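Local coordinates for teichoic acid biosynthesis protein F (Staphylococcus epidermidis, PDB 3L7I) that is a teichoic acid biosynthesis protein whose C-terminal part has a GT-B-type fold of two Rossmann-like domains, at residues I355-F360 with H420-A425; T438-W443 with W479-S484. All coordinates share one frame; numbering follows the deposited sequence.

Contact 1: I355-F360 with H420-A425; sequences IVFESF and HWVSNA
Strands 354-358 and 418-423 lie parallel in the seven-stranded sheet of one Rossmann-like domain of the GT-B fold, and the contact runs past their ends into the following loops. V356 N donates to H420 O at 3.0 Å, and V356 O accepts from V422 N at 2.8 Å, both nearly along the C=O axes. V422 O then receives N of E358. V356 and W421 share one side of the sheet, F357 and V422 the other, where V422 CB lies over one face of the F357 ring, offset toward the rim, a CH-pi contact, and V422 CG1 is 3.6 Å from F357 CD1; helix 706-721 packs on V422 through I714. Beyond the strands, N424 bridges the loops. Its side chain leaves CA toward 355-360, and N424 CG takes the crowded position between backbone N and carbonyl carbon (chi1 67°), 3.8 Å from S359 CB, which turns the amide onto the other loop. N424 OD1 accepts the F360 backbone N at 2.8 Å on an in-plane lone pair (N-H...O 152°) and also lies against S359 CA. At the tip, ND2 stands over the centre of the F360 ring, 3.1 Å above its plane, with amide and ring planes 58° apart.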
ATOM      1  N   ILE A 355      13.416 -33.225 -15.613  1.00 62.71           N
ATOM      2  CA  ILE A 355      12.246 -33.407 -16.470  1.00 61.28           C
ATOM      3  C   ILE A 355      10.958 -33.616 -15.637  1.00 60.20           C
ATOM      4  O   ILE A 355      10.957 -34.412 -14.695  1.00 60.82           O
ATOM      5  CB  ILE A 355      12.486 -34.616 -17.393  1.00 61.93           C
ATOM      6  CG1 ILE A 355      13.866 -34.506 -18.035  1.00 63.42           C
ATOM      7  CG2 ILE A 355      11.386 -34.768 -18.459  1.00 60.65           C
ATOM      8  CD1 ILE A 355      14.352 -35.827 -18.593  1.00 64.62           C
ATOM      9  N   VAL A 356       9.879 -32.897 -15.959  1.00 58.78           N
ATOM     10  CA  VAL A 356       8.574 -33.138 -15.309  1.00 57.88           C
ATOM     11  C   VAL A 356       7.601 -33.911 -16.173  1.00 57.18           C
ATOM     12  O   VAL A 356       7.517 -33.675 -17.375  1.00 56.78           O
ATOM     13  CB  VAL A 356       7.815 -31.844 -14.914  1.00 56.90           C
ATOM     14  CG1 VAL A 356       7.429 -31.851 -13.454  1.00 57.06           C
ATOM     15  CG2 VAL A 356       8.581 -30.587 -15.301  1.00 57.01           C
ATOM     16  N   PHE A 357       6.831 -34.794 -15.540  1.00 57.12           N
ATOM     17  CA  PHE A 357       5.787 -35.566 -16.211  1.00 56.53           C
ATOM     18  C   PHE A 357       4.457 -35.350 -15.525  1.00 55.78           C
ATOM     19  O   PHE A 357       4.397 -35.217 -14.302  1.00 56.09           O
ATOM     20  CB  PHE A 357       6.112 -37.056 -16.177  1.00 57.46           C
ATOM     21  CG  PHE A 357       7.335 -37.410 -16.941  1.00 58.38           C
ATOM     22  CD1 PHE A 357       7.251 -38.125 -18.116  1.00 58.43           C
ATOM     23  CD2 PHE A 357       8.574 -36.997 -16.503  1.00 59.33           C
ATOM     24  CE1 PHE A 357       8.393 -38.438 -18.834  1.00 59.47           C
ATOM     25  CE2 PHE A 357       9.714 -37.303 -17.211  1.00 60.39           C
ATOM     26  CZ  PHE A 357       9.626 -38.029 -18.379  1.00 60.48           C
ATOM     27  N   GLU A 358       3.385 -35.324 -16.304  1.00 60.61           N
ATOM     28  CA  GLU A 358       2.069 -35.270 -15.716  1.00 59.21           C
ATOM     29  C   GLU A 358       1.115 -35.807 -16.738  1.00 56.85           C
ATOM     30  O   GLU A 358       1.142 -35.402 -17.885  1.00 55.52           O
ATOM     31  CB  GLU A 358       1.731 -33.834 -15.378  1.00 58.55           C
ATOM     32  CG  GLU A 358       0.533 -33.619 -14.495  1.00 58.04           C
ATOM     33  CD  GLU A 358       0.162 -32.129 -14.429  1.00 57.51           C
ATOM     34  OE1 GLU A 358      -0.093 -31.581 -13.313  1.00 58.50           O
ATOM     35  OE2 GLU A 358       0.153 -31.487 -15.520  1.00 56.40           O
ATOM     36  N   SER A 359       0.293 -36.762 -16.349  1.00 54.24           N
ATOM     37  CA  SER A 359      -0.778 -37.168 -17.243  1.00 53.85           C
ATOM     38  C   SER A 359      -2.137 -36.828 -16.680  1.00 53.59           C
ATOM     39  O   SER A 359      -2.354 -36.848 -15.470  1.00 53.94           O
ATOM     40  CB  SER A 359      -0.712 -38.637 -17.618  1.00 54.41           C
ATOM     41  OG  SER A 359      -0.799 -39.457 -16.486  1.00 55.10           O
ATOM     42  N   PHE A 360      -3.033 -36.476 -17.598  1.00 53.11           N
ATOM     43  CA  PHE A 360      -4.361 -35.967 -17.276  1.00 52.96           C
ATOM     44  C   PHE A 360      -4.444 -34.972 -16.111  1.00 52.97           C
ATOM     45  O   PHE A 360      -5.260 -35.112 -15.213  1.00 53.34           O
ATOM     46  CB  PHE A 360      -5.299 -37.136 -17.130  1.00 53.41           C
ATOM     47  CG  PHE A 360      -5.319 -37.993 -18.347  1.00 53.42           C
ATOM     48  CD1 PHE A 360      -5.788 -37.476 -19.553  1.00 53.05           C
ATOM     49  CD2 PHE A 360      -4.835 -39.302 -18.307  1.00 53.93           C
ATOM     50  CE1 PHE A 360      -5.815 -38.248 -20.689  1.00 53.17           C
ATOM     51  CE2 PHE A 360      -4.850 -40.100 -19.448  1.00 54.03           C
ATOM     52  CZ  PHE A 360      -5.344 -39.578 -20.644  1.00 53.63           C
ATOM     53  N   HIS A 420      12.576 -29.674 -19.480  1.00 60.12           N
ATOM     54  CA  HIS A 420      11.538 -30.319 -20.274  1.00 59.21           C
ATOM     55  C   HIS A 420      10.249 -30.642 -19.519  1.00 58.01           C
ATOM     56  O   HIS A 420      10.285 -31.307 -18.465  1.00 58.26           O
ATOM     57  CB  HIS A 420      12.078 -31.595 -20.896  1.00 60.17           C
ATOM     58  CG  HIS A 420      12.984 -31.346 -22.050  1.00 61.22           C
ATOM     59  ND1 HIS A 420      14.308 -31.002 -21.891  1.00 62.67           N
ATOM     60  CD2 HIS A 420      12.753 -31.365 -23.384  1.00 61.20           C
ATOM     61  CE1 HIS A 420      14.861 -30.835 -23.081  1.00 63.52           C
ATOM     62  NE2 HIS A 420      13.938 -31.051 -24.003  1.00 62.65           N
ATOM     63  N   TRP A 421       9.122 -30.168 -20.076  1.00 56.90           N
ATOM     64  CA  TRP A 421       7.770 -30.583 -19.661  1.00 55.89           C
ATOM     65  C   TRP A 421       7.188 -31.679 -20.578  1.00 55.72           C
ATOM     66  O   TRP A 421       7.119 -31.533 -21.810  1.00 55.72           O
ATOM     67  CB  TRP A 421       6.780 -29.410 -19.657  1.00 54.94           C
ATOM     68  CG  TRP A 421       7.145 -28.226 -18.871  1.00 55.01           C
ATOM     69  CD1 TRP A 421       8.215 -28.083 -18.047  1.00 55.79           C
ATOM     70  CD2 TRP A 421       6.423 -27.001 -18.812  1.00 54.41           C
ATOM     71  NE1 TRP A 421       8.220 -26.827 -17.493  1.00 55.66           N
ATOM     72  CE2 TRP A 421       7.124 -26.146 -17.946  1.00 54.81           C
ATOM     73  CE3 TRP A 421       5.261 -26.535 -19.427  1.00 53.71           C
ATOM     74  CZ2 TRP A 421       6.699 -24.858 -17.672  1.00 54.49           C
ATOM     75  CZ3 TRP A 421       4.834 -25.256 -19.157  1.00 53.47           C
ATOM     76  CH2 TRP A 421       5.548 -24.432 -18.283  1.00 53.83           C
ATOM     77  N   VAL A 422       6.757 -32.773 -19.966  1.00 55.68           N
ATOM     78  CA  VAL A 422       6.111 -33.850 -20.693  1.00 55.54           C
ATOM     79  C   VAL A 422       4.702 -34.032 -20.180  1.00 54.69           C
ATOM     80  O   VAL A 422       4.487 -34.289 -18.979  1.00 54.72           O
ATOM     81  CB  VAL A 422       6.842 -35.134 -20.475  1.00 56.52           C
ATOM     82  CG1 VAL A 422       6.007 -36.257 -20.958  1.00 56.32           C
ATOM     83  CG2 VAL A 422       8.160 -35.085 -21.215  1.00 57.57           C
ATOM     84  N   SER A 423       3.729 -33.860 -21.074  1.00 54.08           N
ATOM     85  CA  SER A 423       2.353 -34.212 -20.736  1.00 53.50           C
ATOM     86  C   SER A 423       1.381 -34.445 -21.905  1.00 53.18           C
ATOM     87  O   SER A 423       1.684 -34.186 -23.078  1.00 53.34           O
ATOM     88  CB  SER A 423       1.769 -33.239 -19.691  1.00 53.03           C
ATOM     89  OG  SER A 423       1.403 -31.993 -20.251  1.00 52.61           O
ATOM     90  N   ASN A 424       0.205 -34.941 -21.538  1.00 52.89           N
ATOM     91  CA  ASN A 424      -0.796 -35.395 -22.476  1.00 52.77           C
ATOM     92  C   ASN A 424      -2.099 -34.613 -22.304  1.00 52.31           C
ATOM     93  O   ASN A 424      -3.170 -35.061 -22.738  1.00 52.31           O
ATOM     94  CB  ASN A 424      -1.078 -36.858 -22.223  1.00 53.11           C
ATOM     95  CG  ASN A 424      -1.747 -37.073 -20.894  1.00 53.04           C
ATOM     96  OD1 ASN A 424      -1.666 -36.221 -20.018  1.00 52.85           O
ATOM     97  ND2 ASN A 424      -2.429 -38.198 -20.740  1.00 53.32           N
ATOM     98  N   ALA A 425      -2.026 -33.446 -21.673  1.00 52.06           N
ATOM     99  CA  ALA A 425      -3.217 -32.615 -21.545  1.00 51.81           C
ATOM    100  C   ALA A 425      -2.767 -31.205 -21.311  1.00 51.67           C
ATOM    101  O   ALA A 425      -1.588 -30.965 -21.073  1.00 51.75           O
ATOM    102  CB  ALA A 425      -4.085 -33.091 -20.419  1.00 51.86           C
TER

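Contact 2: T438-W443 with W479-S484; sequences TYIQTW and WDYLIS
Strand 438-441, helix 465-476 and strand 481-484 form a beta-alpha-beta unit whose two parallel strands meet here within the Rossmann-like sheet. At the start of 438-443, T438 CG2 lies obliquely against the Y481 ring. The N of Y439 donates to D480 OD2 at 2.7 Å, nearly straight, on the anti lone pair of the carboxylate; the same oxygen forms a salt bridge with K433, which would be expected to stabilise its negative charge. Y439 O is gripped by two successive amides, D480 N in the carbonyl plane and Y481 N above it. With CG anti to the backbone N (chi1 -176°), the Y439 ring presents a face to the edge of W479, CD1 leading, in a T-shaped pair with planes at 69°. E475 OE2 accepts from W479 NE1 and is hydrogen-bonded to Y439 OH, tying the two rings to the connecting helix. I440 faces the other way: its CG1 meets the edge of the Y481 ring at CD2, 3.9 Å away, on the side packed by helix 706-721. Q441 N donates to Y481 O at 2.7 Å and Q441 O accepts from I483 N at 2.8 Å. Q441 CG, anti to the backbone N, lies over the centre of the W479 six-membered ring in a CH-pi contact, 3.3 Å from its centroid; the bend at chi2 (55°) then turns the amide, with NE2 near W479 CE2 and OE1 toward W443 N. T442 meets I483 alongside, CG2 to CD1. W443 closes the aromatic cluster with CE3 obliquely against W479 CH2, while its backbone N donates to Q441 OE1 at 2.8 Å, in plane on a lone pair.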
ATOM      1  N   THR A 438      11.610 -26.765 -22.866  1.00 59.10           N
ATOM      2  CA  THR A 438      10.928 -27.430 -23.968  1.00 58.78           C
ATOM      3  C   THR A 438       9.664 -28.141 -23.480  1.00 57.55           C
ATOM      4  O   THR A 438       9.745 -29.029 -22.616  1.00 57.53           O
ATOM      5  CB  THR A 438      11.831 -28.454 -24.653  1.00 59.99           C
ATOM      6  OG1 THR A 438      13.023 -27.812 -25.100  1.00 61.35           O
ATOM      7  CG2 THR A 438      11.137 -29.026 -25.856  1.00 59.76           C
ATOM      8  N   TYR A 439       8.503 -27.756 -24.025  1.00 56.69           N
ATOM      9  CA  TYR A 439       7.224 -28.335 -23.619  1.00 55.65           C
ATOM     10  C   TYR A 439       6.760 -29.355 -24.673  1.00 55.69           C
ATOM     11  O   TYR A 439       6.368 -28.982 -25.797  1.00 55.76           O
ATOM     12  CB  TYR A 439       6.192 -27.221 -23.422  1.00 54.86           C
ATOM     13  CG  TYR A 439       4.814 -27.637 -22.914  1.00 53.95           C
ATOM     14  CD1 TYR A 439       4.421 -28.976 -22.856  1.00 53.79           C
ATOM     15  CD2 TYR A 439       3.875 -26.664 -22.547  1.00 53.40           C
ATOM     16  CE1 TYR A 439       3.155 -29.327 -22.415  1.00 53.12           C
ATOM     17  CE2 TYR A 439       2.598 -27.013 -22.101  1.00 52.78           C
ATOM     18  CZ  TYR A 439       2.248 -28.341 -22.033  1.00 52.64           C
ATOM     19  OH  TYR A 439       0.984 -28.668 -21.578  1.00 52.18           O
ATOM     20  N   ILE A 440       6.817 -30.639 -24.318  1.00 55.79           N
ATOM     21  CA  ILE A 440       6.391 -31.699 -25.229  1.00 55.89           C
ATOM     22  C   ILE A 440       4.955 -32.128 -24.944  1.00 54.94           C
ATOM     23  O   ILE A 440       4.648 -32.580 -23.847  1.00 54.59           O
ATOM     24  CB  ILE A 440       7.339 -32.923 -25.159  1.00 56.82           C
ATOM     25  CG1 ILE A 440       8.742 -32.530 -25.612  1.00 58.02           C
ATOM     26  CG2 ILE A 440       6.856 -34.028 -26.053  1.00 56.96           C
ATOM     27  CD1 ILE A 440       9.684 -33.696 -25.662  1.00 59.19           C
ATOM     28  N   GLN A 441       4.083 -31.960 -25.935  1.00 54.69           N
ATOM     29  CA  GLN A 441       2.664 -32.289 -25.811  1.00 53.98           C
ATOM     30  C   GLN A 441       2.350 -33.566 -26.565  1.00 54.26           C
ATOM     31  O   GLN A 441       2.608 -33.673 -27.774  1.00 54.82           O
ATOM     32  CB  GLN A 441       1.798 -31.165 -26.382  1.00 53.68           C
ATOM     33  CG  GLN A 441       0.306 -31.420 -26.284  1.00 53.16           C
ATOM     34  CD  GLN A 441      -0.166 -31.717 -24.855  1.00 52.64           C
ATOM     35  OE1 GLN A 441      -0.640 -32.809 -24.578  1.00 52.59           O
ATOM     36  NE2 GLN A 441      -0.037 -30.749 -23.953  1.00 52.40           N
ATOM     37  N   THR A 442       1.792 -34.545 -25.869  1.00 53.99           N
ATOM     38  CA  THR A 442       1.584 -35.828 -26.503  1.00 54.37           C
ATOM     39  C   THR A 442       0.167 -35.878 -26.967  1.00 53.97           C
ATOM     40  O   THR A 442      -0.180 -36.659 -27.852  1.00 54.31           O
ATOM     41  CB  THR A 442       1.802 -36.931 -25.508  1.00 54.53           C
ATOM     42  OG1 THR A 442       0.774 -36.863 -24.514  1.00 53.90           O
ATOM     43  CG2 THR A 442       3.135 -36.740 -24.821  1.00 55.00           C
ATOM     44  N   TRP A 443      -0.643 -35.004 -26.368  1.00 53.37           N
ATOM     45  CA  TRP A 443      -2.113 -35.102 -26.387  1.00 53.07           C
ATOM     46  C   TRP A 443      -2.552 -36.537 -26.065  1.00 53.21           C
ATOM     47  O   TRP A 443      -1.736 -37.358 -25.657  1.00 53.48           O
ATOM     48  CB  TRP A 443      -2.726 -34.578 -27.701  1.00 53.31           C
ATOM     49  CG  TRP A 443      -4.183 -34.220 -27.571  1.00 53.11           C
ATOM     50  CD1 TRP A 443      -5.220 -34.789 -28.226  1.00 53.41           C
ATOM     51  CD2 TRP A 443      -4.749 -33.227 -26.705  1.00 52.76           C
ATOM     52  NE1 TRP A 443      -6.401 -34.211 -27.831  1.00 53.32           N
ATOM     53  CE2 TRP A 443      -6.140 -33.255 -26.895  1.00 52.93           C
ATOM     54  CE3 TRP A 443      -4.210 -32.319 -25.784  1.00 52.43           C
ATOM     55  CZ2 TRP A 443      -7.002 -32.416 -26.209  1.00 52.84           C
ATOM     56  CZ3 TRP A 443      -5.075 -31.478 -25.099  1.00 52.26           C
ATOM     57  CH2 TRP A 443      -6.454 -31.531 -25.321  1.00 52.50           C
ATOM     58  N   TRP A 479       3.273 -25.120 -26.763  1.00 59.91           N
ATOM     59  CA  TRP A 479       3.701 -26.468 -27.090  1.00 59.73           C
ATOM     60  C   TRP A 479       4.805 -26.409 -28.125  1.00 61.28           C
ATOM     61  O   TRP A 479       4.578 -25.987 -29.258  1.00 62.08           O
ATOM     62  CB  TRP A 479       2.560 -27.305 -27.666  1.00 58.88           C
ATOM     63  CG  TRP A 479       1.381 -27.538 -26.769  1.00 57.55           C
ATOM     64  CD1 TRP A 479       1.275 -27.286 -25.417  1.00 57.00           C
ATOM     65  CD2 TRP A 479       0.144 -28.110 -27.165  1.00 56.86           C
ATOM     66  NE1 TRP A 479       0.026 -27.652 -24.965  1.00 56.07           N
ATOM     67  CE2 TRP A 479      -0.684 -28.160 -26.023  1.00 55.94           C
ATOM     68  CE3 TRP A 479      -0.345 -28.594 -28.376  1.00 57.15           C
ATOM     69  CZ2 TRP A 479      -1.959 -28.666 -26.066  1.00 55.30           C
ATOM     70  CZ3 TRP A 479      -1.610 -29.089 -28.415  1.00 56.47           C
ATOM     71  CH2 TRP A 479      -2.409 -29.122 -27.271  1.00 55.54           C
ATOM     72  N   ASP A 480       5.995 -26.845 -27.740  1.00 62.93           N
ATOM     73  CA  ASP A 480       7.135 -26.815 -28.632  1.00 64.83           C
ATOM     74  C   ASP A 480       7.068 -28.022 -29.559  1.00 64.03           C
ATOM     75  O   ASP A 480       7.399 -27.930 -30.739  1.00 65.50           O
ATOM     76  CB  ASP A 480       8.431 -26.818 -27.812  1.00 67.69           C
ATOM     77  CG  ASP A 480       8.583 -25.572 -26.935  1.00 68.70           C
ATOM     78  OD1 ASP A 480       8.413 -24.437 -27.436  1.00 70.15           O
ATOM     79  OD2 ASP A 480       8.879 -25.737 -25.738  1.00 66.87           O
ATOM     80  N   TYR A 481       6.628 -29.154 -29.008  1.00 62.82           N
ATOM     81  CA  TYR A 481       6.405 -30.380 -29.769  1.00 63.01           C
ATOM     82  C   TYR A 481       4.992 -30.901 -29.505  1.00 61.27           C
ATOM     83  O   TYR A 481       4.498 -30.816 -28.385  1.00 59.93           O
ATOM     84  CB  TYR A 481       7.432 -31.432 -29.377  1.00 63.72           C
ATOM     85  CG  TYR A 481       8.835 -31.122 -29.862  1.00 65.92           C
ATOM     86  CD1 TYR A 481       9.103 -30.928 -31.220  1.00 67.64           C
ATOM     87  CD2 TYR A 481       9.900 -31.037 -28.972  1.00 66.53           C
ATOM     88  CE1 TYR A 481      10.392 -30.659 -31.667  1.00 69.94           C
ATOM     89  CE2 TYR A 481      11.177 -30.768 -29.413  1.00 68.76           C
ATOM     90  CZ  TYR A 481      11.421 -30.581 -30.757  1.00 70.48           C
ATOM     91  OH  TYR A 481      12.705 -30.311 -31.177  1.00 72.96           O
ATOM     92  N   LEU A 482       4.342 -31.411 -30.548  1.00 61.53           N
ATOM     93  CA  LEU A 482       3.034 -32.036 -30.455  1.00 60.24           C
ATOM     94  C   LEU A 482       3.055 -33.377 -31.188  1.00 60.93           C
ATOM     95  O   LEU A 482       3.452 -33.462 -32.360  1.00 62.52           O
ATOM     96  CB  LEU A 482       1.975 -31.142 -31.074  1.00 60.07           C
ATOM     97  CG  LEU A 482       0.605 -31.791 -31.139  1.00 59.10           C
ATOM     98  CD1 LEU A 482       0.251 -32.321 -29.781  1.00 57.64           C
ATOM     99  CD2 LEU A 482      -0.401 -30.792 -31.585  1.00 59.08           C
ATOM    100  N   ILE A 483       2.622 -34.433 -30.505  1.00 59.95           N
ATOM    101  CA  ILE A 483       2.664 -35.767 -31.095  1.00 60.72           C
ATOM    102  C   ILE A 483       1.462 -36.006 -31.993  1.00 60.71           C
ATOM    103  O   ILE A 483       0.345 -35.568 -31.682  1.00 59.50           O
ATOM    104  CB  ILE A 483       2.736 -36.834 -30.020  1.00 59.96           C
ATOM    105  CG1 ILE A 483       4.088 -36.762 -29.308  1.00 60.54           C
ATOM    106  CG2 ILE A 483       2.543 -38.209 -30.617  1.00 60.73           C
ATOM    107  CD1 ILE A 483       4.421 -37.995 -28.507  1.00 60.52           C
ATOM    108  N   SER A 484       1.678 -36.691 -33.113  1.00 62.30           N
ATOM    109  CA  SER A 484       0.558 -37.063 -33.973  1.00 62.56           C
ATOM    110  C   SER A 484       0.542 -38.554 -34.298  1.00 63.41           C
ATOM    111  O   SER A 484       1.594 -39.148 -34.591  1.00 64.89           O
ATOM    112  CB  SER A 484       0.567 -36.253 -35.269  1.00 64.08           C
ATOM    113  OG  SER A 484      -0.619 -36.472 -36.015  1.00 64.31           O
TER

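How the contacts relate
Contacts 1 and 2 follow one another along the chain and occupy four consecutive positions across the same sheet, in the order 354-358, 418-423, 438-441, 481-484, with centres about 9 Å apart. The two middle strands join them: W421 O lies 2.7 Å from I440 N, and S423 O lies 2.8 Å from T442 N, both probable hydrogen bonds. Side chains continue the seam. The W421 ring also meets that of Y439, a member of the aromatic cluster of contact 2, and Q441 NE2 donates to A425 O just beyond strand 418-423. On the opposite side of the sheet, I714 of helix 706-721 touches I355, H420 and V422 of contact 1 and I440 of contact 2.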